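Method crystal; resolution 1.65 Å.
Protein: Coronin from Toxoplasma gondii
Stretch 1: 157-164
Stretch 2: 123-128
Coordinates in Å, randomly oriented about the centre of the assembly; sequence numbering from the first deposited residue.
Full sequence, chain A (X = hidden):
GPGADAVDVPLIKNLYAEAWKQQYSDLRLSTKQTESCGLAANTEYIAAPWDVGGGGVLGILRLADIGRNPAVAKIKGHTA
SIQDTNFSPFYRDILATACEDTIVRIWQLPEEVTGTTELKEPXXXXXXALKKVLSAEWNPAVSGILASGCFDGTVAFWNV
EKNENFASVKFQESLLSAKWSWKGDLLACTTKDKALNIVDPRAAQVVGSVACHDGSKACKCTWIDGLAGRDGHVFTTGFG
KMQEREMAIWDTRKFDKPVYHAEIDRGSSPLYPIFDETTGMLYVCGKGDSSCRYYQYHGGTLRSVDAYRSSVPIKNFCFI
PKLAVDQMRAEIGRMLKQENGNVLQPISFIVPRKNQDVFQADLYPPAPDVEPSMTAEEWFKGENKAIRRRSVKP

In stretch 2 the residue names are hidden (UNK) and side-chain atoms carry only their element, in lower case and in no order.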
# COMPACT_ATOMS: atom_id res chain seq x y z
N PHE A 157 -10.30 -14.54 0.87
CA PHE A 157 -9.15 -14.72 1.75
C PHE A 157 -8.46 -16.05 1.45
O PHE A 157 -9.10 -17.10 1.39
CB PHE A 157 -9.57 -14.65 3.21
CG PHE A 157 -10.11 -13.31 3.60
CD1 PHE A 157 -9.26 -12.28 3.97
CD2 PHE A 157 -11.47 -13.06 3.56
CE1 PHE A 157 -9.77 -11.05 4.32
CE2 PHE A 157 -11.97 -11.82 3.91
CZ PHE A 157 -11.12 -10.82 4.29
N TRP A 158 -7.15 -15.98 1.28
CA TRP A 158 -6.36 -17.10 0.80
C TRP A 158 -5.28 -17.51 1.78
O TRP A 158 -4.57 -16.65 2.30
CB TRP A 158 -5.69 -16.75 -0.53
CG TRP A 158 -6.61 -16.74 -1.71
CD1 TRP A 158 -7.26 -15.66 -2.23
CD2 TRP A 158 -6.96 -17.86 -2.52
NE1 TRP A 158 -8.00 -16.04 -3.33
CE2 TRP A 158 -7.83 -17.39 -3.52
CE3 TRP A 158 -6.63 -19.22 -2.50
CZ2 TRP A 158 -8.38 -18.23 -4.49
CZ3 TRP A 158 -7.17 -20.04 -3.46
CH2 TRP A 158 -8.03 -19.55 -4.44
N ASN A 159 -5.15 -18.81 2.01
CA ASN A 159 -3.94 -19.38 2.60
C ASN A 159 -3.06 -19.86 1.45
O ASN A 159 -3.29 -20.93 0.89
CB ASN A 159 -4.29 -20.54 3.54
CG ASN A 159 -3.07 -21.16 4.22
OD1 ASN A 159 -1.93 -20.89 3.85
ND2 ASN A 159 -3.32 -22.00 5.21
N VAL A 160 -2.07 -19.06 1.07
CA VAL A 160 -1.31 -19.34 -0.14
C VAL A 160 -0.53 -20.65 -0.02
O VAL A 160 -0.32 -21.33 -1.02
CB VAL A 160 -0.33 -18.20 -0.51
CG1 VAL A 160 -1.09 -16.88 -0.67
CG2 VAL A 160 0.75 -18.05 0.54
N GLU A 161 -0.12 -20.99 1.20
CA GLU A 161 0.63 -22.22 1.44
C GLU A 161 -0.17 -23.45 1.01
O GLU A 161 0.37 -24.37 0.41
CB GLU A 161 0.99 -22.35 2.92
CG GLU A 161 1.81 -21.20 3.48
CD GLU A 161 2.04 -21.34 4.97
OE1 GLU A 161 1.62 -20.43 5.72
OE2 GLU A 161 2.64 -22.35 5.39
N LYS A 162 -1.46 -23.43 1.33
CA LYS A 162 -2.34 -24.56 1.05
C LYS A 162 -3.14 -24.37 -0.24
O LYS A 162 -3.91 -25.24 -0.63
CB LYS A 162 -3.29 -24.79 2.22
CG LYS A 162 -2.59 -25.19 3.52
CD LYS A 162 -3.57 -25.28 4.68
CE LYS A 162 -4.56 -26.42 4.51
NZ LYS A 162 -5.54 -26.50 5.63
N ASN A 163 -2.96 -23.22 -0.89
CA ASN A 163 -3.78 -22.85 -2.03
C ASN A 163 -5.25 -23.00 -1.67
O ASN A 163 -6.02 -23.66 -2.38
CB ASN A 163 -3.42 -23.68 -3.26
CG ASN A 163 -3.69 -22.95 -4.56
OD1 ASN A 163 -4.71 -22.28 -4.71
ND2 ASN A 163 -2.75 -23.05 -5.50
N GLU A 164 -5.62 -22.40 -0.54
CA GLU A 164 -6.96 -22.55 0.01
C GLU A 164 -7.65 -21.20 0.20
O GLU A 164 -7.19 -20.35 0.96
CB GLU A 164 -6.89 -23.28 1.35
CG GLU A 164 -8.25 -23.52 2.00
CD GLU A 164 -8.14 -24.16 3.38
OE1 GLU A 164 -7.00 -24.36 3.85
OE2 GLU A 164 -9.19 -24.46 3.98
N UNK A 123 4.61 -19.66 -8.26
CA UNK A 123 4.74 -20.76 -7.31
C UNK A 123 3.36 -21.16 -6.77
O UNK A 123 3.18 -22.26 -6.26
c UNK A 123 5.16 -19.19 -5.36
c UNK A 123 7.09 -20.17 -6.64
c UNK A 123 5.87 -18.96 -4.05
c UNK A 123 5.67 -20.41 -6.13
N UNK A 124 2.40 -20.25 -6.90
CA UNK A 124 1.01 -20.54 -6.56
C UNK A 124 0.09 -19.74 -7.47
O UNK A 124 0.32 -18.55 -7.72
c UNK A 124 0.73 -20.21 -5.09
N UNK A 125 -0.92 -20.42 -8.00
CA UNK A 125 -1.92 -19.82 -8.88
C UNK A 125 -3.28 -19.93 -8.19
O UNK A 125 -3.82 -21.02 -8.04
c UNK A 125 -1.94 -20.51 -10.25
c UNK A 125 -2.99 -19.90 -11.16
o UNK A 125 -0.66 -20.38 -10.87
N UNK A 126 -3.81 -18.79 -7.76
CA UNK A 126 -5.02 -18.74 -6.94
C UNK A 126 -6.23 -18.39 -7.80
O UNK A 126 -6.40 -17.24 -8.20
c UNK A 126 -3.55 -17.80 -5.03
c UNK A 126 -4.86 -17.73 -5.81
c UNK A 126 -3.59 -16.84 -3.86
c UNK A 126 -3.26 -19.22 -4.55
N UNK A 127 -7.06 -19.40 -8.07
CA UNK A 127 -8.16 -19.28 -9.03
C UNK A 127 -9.51 -19.27 -8.32
O UNK A 127 -9.62 -19.71 -7.17
o UNK A 127 -8.29 -21.69 -9.33
c UNK A 127 -8.13 -20.44 -10.03
c UNK A 127 -6.83 -20.47 -10.81
N UNK A 128 -10.53 -18.77 -9.01
CA UNK A 128 -11.90 -18.85 -8.52
C UNK A 128 -12.70 -17.57 -8.64
O UNK A 128 -13.93 -17.62 -8.72
O HOH W 1 -6.51 -22.06 -6.73

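Position 123 carries four side-chain carbons and no heteroatom. The carbon bonded to CA is itself the fork, and one of its arms runs on for two carbons, which is the pattern of isoleucine. The side chain stays 6.9 Å or more from stretch 1, so the assignment rests on connectivity alone. Ile123 has chi1 at 60° (p) and chi2 at 169° (t).

Position 124 has a single side-chain carbon. Its CA-to-CB bond points toward stretch 1, and CB lies 4.3 Å from Val160 O, a spacing that brings the carbon against the turn without any polar bond. One carbon and nothing beyond it identifies Ala124, whose backbone (phi/psi -148/134) opens the short strand.

At position 125 one carbon bears one oxygen and one further carbon, and CA-to-CB points away from stretch 1. Such a branch could only be confused with valine if the elements were unknown; the oxygen settles it as Thr125, with chi1 at -61° (m). Its part in the contact comes from the backbone: Asn163 ND2 donates to Thr125 O at 3.4 Å. The N-H...O angle of 159° is favourable, but the length makes this a weak hydrogen bond.

Position 126 again shows four carbons, now forked at the second carbon rather than the first. CA-to-CB points toward stretch 1. CB sits 3.6 Å from the centroid of the Trp158 six-membered ring and only 6° off the ring normal, a CH-pi contact over the face. This is Leu126. Both methyls lie near the indole, CD1 3.7 Å from Trp158 CG and CD2 3.9 Å from Trp158 CE3; CD1 also lies 4.1 Å from Val160 CG1, and CD2 3.4 Å from Asn163 OD1.

Position 127 repeats the pattern of one carbon carrying an oxygen and a carbon, and its CA-to-CB bond points away. This is Thr127, with chi1 at 61° (p). It meets stretch 1 through its carbonyl: Thr127 O lies 3.2 Å from Trp158 CH2, at the ring edge and near the ring plane.

Position 128 has no side-chain atoms and is therefore glycine. With phi/psi of 135/-26, a CB on Gly128 would be jammed against the carbonyl O of the preceding residue, so the backbone itself calls for glycine.

The contact buries 310 Å² in total and has an apolar centre with a polar margin. The CA-to-CB bonds of Ala124 and Leu126 point toward stretch 1 and those of Thr125, in the strand, and Thr127, just after it, point away; Leu126, with 95 Å² covered, packs over the indole face. At the margin, water 1 donates to Asn163 OD1 at 2.7 Å and to Thr125 O at 3.2 Å, and accepts from Thr127 N at 3.0 Å. Together with the weak amide bond, it ties the Asn163 side chain to the backbone of stretch 2. The polar link therefore depends on main-chain atoms of stretch 2, whereas the packing over the ring face comes from the Leu126 side chain.

Stretch 2 (123-128) IATLTG
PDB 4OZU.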